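Local structure of amidase, hydantoinase/carbamoylase family (Burkholderia ambifaria, 5TP4) at residues 253-259 / 313-318; 260-264 / 305-310. The protein probably hydrolyses N-carbamoyl-L-amino acids as a zinc-dependent amidase of the peptidase M20 family, with two zinc ions expected per subunit. All coordinates share one frame. Residue numbers count along the deposited sequence, not the author numbering.

Contact 1: residues 253-259 / 313-318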
# COMPACT_ATOMS: atom_id res chain seq x y z
N MET B 253 8.20 11.41 -7.17
CA MET B 253 8.28 10.71 -8.45
C MET B 253 6.90 10.58 -9.09
O MET B 253 6.77 10.65 -10.32
CB MET B 253 8.91 9.33 -8.27
CG MET B 253 10.35 9.38 -7.82
SD MET B 253 10.95 7.71 -7.42
CE MET B 253 12.48 8.09 -6.58
N ALA B 254 5.87 10.35 -8.28
CA ALA B 254 4.52 10.28 -8.84
C ALA B 254 4.15 11.58 -9.53
O ALA B 254 3.53 11.56 -10.60
CB ALA B 254 3.50 9.97 -7.73
N LEU B 255 4.51 12.71 -8.94
CA LEU B 255 4.15 13.98 -9.55
C LEU B 255 5.02 14.26 -10.78
O LEU B 255 4.56 14.93 -11.73
CB LEU B 255 4.23 15.10 -8.50
CG LEU B 255 3.21 14.95 -7.33
CD1 LEU B 255 3.07 16.24 -6.51
CD2 LEU B 255 1.81 14.52 -7.82
N GLU B 256 6.25 13.74 -10.81
CA GLU B 256 7.04 13.78 -12.04
C GLU B 256 6.35 12.99 -13.13
O GLU B 256 6.32 13.40 -14.29
CB GLU B 256 8.44 13.23 -11.82
CG GLU B 256 9.31 14.02 -10.88
CD GLU B 256 9.78 15.35 -11.46
OE1 GLU B 256 9.90 15.47 -12.71
OE2 GLU B 256 10.05 16.26 -10.65
N LEU B 257 5.81 11.83 -12.77
CA LEU B 257 5.10 11.02 -13.76
C LEU B 257 3.90 11.78 -14.30
O LEU B 257 3.65 11.79 -15.51
CB LEU B 257 4.68 9.70 -13.13
CG LEU B 257 3.79 8.82 -14.01
CD1 LEU B 257 4.54 8.54 -15.33
CD2 LEU B 257 3.40 7.51 -13.29
N GLU B 258 3.14 12.43 -13.40
CA GLU B 258 2.01 13.25 -13.85
C GLU B 258 2.45 14.31 -14.85
O GLU B 258 1.78 14.55 -15.86
CB GLU B 258 1.32 13.87 -12.63
CG GLU B 258 -0.08 14.25 -12.89
CD GLU B 258 -0.79 14.63 -11.60
OE1 GLU B 258 -0.12 15.13 -10.67
OE2 GLU B 258 -2.01 14.40 -11.53
N ARG B 259 3.60 14.95 -14.60
CA ARG B 259 4.09 15.98 -15.52
C ARG B 259 4.51 15.37 -16.86
O ARG B 259 4.23 15.94 -17.92
CB ARG B 259 5.26 16.74 -14.89
CG ARG B 259 6.01 17.62 -15.90
CD ARG B 259 7.35 18.13 -15.38
NE ARG B 259 8.26 17.04 -15.04
CZ ARG B 259 9.00 16.38 -15.93
NH1 ARG B 259 8.94 16.71 -17.21
NH2 ARG B 259 9.81 15.40 -15.54
N ALA B 313 13.72 11.08 -14.69
CA ALA B 313 13.15 11.90 -13.63
C ALA B 313 13.33 11.26 -12.26
O ALA B 313 13.70 11.93 -11.29
CB ALA B 313 11.66 12.16 -13.89
N CYS B 314 13.02 9.96 -12.16
CA CYS B 314 13.18 9.29 -10.87
C CYS B 314 14.64 9.28 -10.42
O CYS B 314 14.92 9.39 -9.23
CB CYS B 314 12.63 7.87 -10.96
SG CYS B 314 10.84 7.81 -11.11
N ALA B 315 15.58 9.12 -11.36
CA ALA B 315 16.98 9.21 -10.97
C ALA B 315 17.30 10.56 -10.36
O ALA B 315 18.03 10.65 -9.37
CB ALA B 315 17.88 8.95 -12.18
N ARG B 316 16.77 11.64 -10.96
CA ARG B 316 17.05 12.99 -10.46
C ARG B 316 16.45 13.19 -9.07
O ARG B 316 17.11 13.71 -8.17
CB ARG B 316 16.51 14.02 -11.44
CG ARG B 316 16.57 15.46 -10.94
CD ARG B 316 16.24 16.47 -12.05
NE ARG B 316 15.07 16.10 -12.85
CZ ARG B 316 13.80 16.21 -12.44
NH1 ARG B 316 13.51 16.66 -11.21
NH2 ARG B 316 12.81 15.85 -13.26
N VAL B 317 15.20 12.76 -8.89
CA VAL B 317 14.55 12.85 -7.58
C VAL B 317 15.34 12.07 -6.55
O VAL B 317 15.58 12.55 -5.43
CB VAL B 317 13.09 12.34 -7.64
CG1 VAL B 317 12.48 12.18 -6.20
CG2 VAL B 317 12.26 13.29 -8.47
N ALA B 318 15.77 10.86 -6.90
CA ALA B 318 16.47 10.03 -5.93
C ALA B 318 17.79 10.66 -5.51
O ALA B 318 18.14 10.65 -4.33
CB ALA B 318 16.71 8.62 -6.51
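Met253 lies extended across the neighbouring helix, its CG 3.7 Å from Cys314 SG and 3.9 Å from Val317 CG1, while its methyl CE comes within 4.3 Å of Ala318 CB. Underneath, Met253, Cys314 and Ala318 all rest on Val325 of strand 324-337, so here the two helices and the sheet share a packed junction. The axes of these two helical segments approach to 9.6 Å and run roughly antiparallel, at 147°; Met253 CA is 5.6 Å from Cys314 CA, and Glu256 CA 6.6 Å from Ala313 CA. Nearer the solvent, Glu256 packs its CG 3.9 Å from Val317 CG2 and presents its carboxylate to two arginines. Arg316 NH2 donates to Glu256 OE1 at 3.0 Å across the gap, and from the same helix as Glu256, one turn further on, Arg259 NH2 donates to that Glu256 OE1 at 2.8 Å. The guanidinium tips, Arg259 NH2 and Arg316 NH2, are thereby drawn to 3.8 Å of each other. An apolar, sulfur-rich floor thus carries a charged roof, where one shared carboxylate oxygen offsets the repulsion between two like charges.

Contact 2: residues 260-264 / 305-310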
# COMPACT_ATOMS: atom_id res chain seq x y z
N ILE B 260 5.20 14.23 -16.83
CA ILE B 260 5.61 13.56 -18.07
C ILE B 260 4.39 13.22 -18.92
O ILE B 260 4.37 13.47 -20.13
CB ILE B 260 6.47 12.32 -17.75
CG1 ILE B 260 7.83 12.78 -17.21
CG2 ILE B 260 6.63 11.42 -18.98
CD1 ILE B 260 8.58 11.71 -16.47
N VAL B 261 3.34 12.67 -18.31
CA VAL B 261 2.18 12.31 -19.12
C VAL B 261 1.49 13.56 -19.66
O VAL B 261 1.04 13.58 -20.81
CB VAL B 261 1.22 11.38 -18.35
CG1 VAL B 261 0.63 12.03 -17.12
CG2 VAL B 261 0.10 10.91 -19.27
N ALA B 262 1.43 14.63 -18.87
CA ALA B 262 0.87 15.89 -19.35
C ALA B 262 1.59 16.38 -20.60
O ALA B 262 0.96 16.96 -21.50
CB ALA B 262 0.93 16.94 -18.24
N GLY B 263 2.90 16.14 -20.69
CA GLY B 263 3.65 16.50 -21.88
C GLY B 263 3.34 15.64 -23.09
O GLY B 263 3.73 16.01 -24.20
N HIS B 264 2.66 14.50 -22.90
CA HIS B 264 2.30 13.62 -24.00
C HIS B 264 0.81 13.59 -24.26
O HIS B 264 0.31 12.64 -24.87
CB HIS B 264 2.80 12.20 -23.73
CG HIS B 264 4.28 12.07 -23.84
ND1 HIS B 264 4.90 11.67 -25.00
CD2 HIS B 264 5.26 12.28 -22.93
CE1 HIS B 264 6.21 11.65 -24.81
NE2 HIS B 264 6.45 12.02 -23.56
N ALA B 305 9.36 6.43 -24.90
CA ALA B 305 9.91 7.73 -24.54
C ALA B 305 9.41 8.17 -23.17
O ALA B 305 10.18 8.72 -22.37
CB ALA B 305 9.54 8.77 -25.59
N MET B 306 8.13 7.94 -22.88
CA MET B 306 7.60 8.22 -21.55
C MET B 306 8.36 7.41 -20.49
O MET B 306 8.71 7.95 -19.43
CB MET B 306 6.09 7.91 -21.51
CG MET B 306 5.30 8.76 -22.47
SD MET B 306 3.57 8.15 -22.58
CE MET B 306 3.09 8.38 -20.88
N GLU B 307 8.63 6.13 -20.77
CA GLU B 307 9.38 5.30 -19.82
C GLU B 307 10.76 5.88 -19.56
O GLU B 307 11.21 5.97 -18.41
CB GLU B 307 9.52 3.87 -20.35
CG GLU B 307 10.32 3.03 -19.38
CD GLU B 307 10.49 1.61 -19.82
OE1 GLU B 307 9.55 1.06 -20.43
OE2 GLU B 307 11.57 1.05 -19.53
N ARG B 308 11.49 6.22 -20.63
CA ARG B 308 12.83 6.74 -20.43
C ARG B 308 12.81 8.08 -19.70
O ARG B 308 13.69 8.36 -18.88
CB ARG B 308 13.56 6.86 -21.77
CG ARG B 308 13.87 5.51 -22.39
CD ARG B 308 14.84 5.62 -23.59
NE ARG B 308 14.47 6.67 -24.55
CZ ARG B 308 13.59 6.52 -25.53
NH1 ARG B 308 12.99 5.36 -25.68
NH2 ARG B 308 13.30 7.52 -26.35
N ALA B 309 11.82 8.94 -20.00
CA ALA B 309 11.64 10.18 -19.23
C ALA B 309 11.40 9.89 -17.75
O ALA B 309 11.93 10.59 -16.87
CB ALA B 309 10.46 10.99 -19.79
N LEU B 310 10.61 8.87 -17.45
CA LEU B 310 10.36 8.52 -16.05
C LEU B 310 11.63 8.00 -15.38
O LEU B 310 11.94 8.37 -14.25
CB LEU B 310 9.24 7.48 -15.99
CG LEU B 310 8.93 6.97 -14.58
CD1 LEU B 310 8.39 8.11 -13.73
CD2 LEU B 310 7.94 5.80 -14.64
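Two helices lying side by side on one face of a beta-sheet make up this part of the smaller domain of the M20 fold, the one through which such enzymes usually dimerise, and here the end of helix 246-262 meets helix 300-321. Along the latter, Ala305 comes first, its CB 4.5 Å from His264 CE1. Met306 does more. Its side chain runs under the imidazole, with CG 3.5 Å from the centroid of the His264 ring and only 9° off the ring normal, a CH-pi contact; SD follows over the face at 4.5 Å from that centroid, a Met-aromatic contact. Beyond it, Met306 CE reaches Val261 CG2 at 4.2 Å, and the same side chain touches Leu295 and His297 of strand 288-297. One turn later Ala309 offers a small surface to Ile260, whose CD1 sits 3.9 Å from Ala309 CB. Leu310 closes the segment, packing also on Leu224 of the sheet; against its backbone the ethyl arm of Ile260 ends, with Ile260 CD1 3.6 Å from Leu310 N.

Following the chain from the N terminus, the first of the four segments is reached in helix 246-262, which supplies 253-259 to contact 1; its last residues and the turn that follows supply 260-264 to contact 2. Strands 269-277 and 288-297 come next, then helix 300-321, where residues 305-310 close contact 2 before 313-318 close contact 1. The shorter loop is therefore nested inside the longer, as expected for roughly antiparallel helices. The contact centres lie 10 Å apart and merge: Ile260 CD1 is 4.0 Å from Ala313 CB, and Leu257 CB 4.1 Å from Leu310 CD1. Together they hold helix 246-262 against helix 300-321 on one face of the sheet, while helix 246-262 also faces the second subunit.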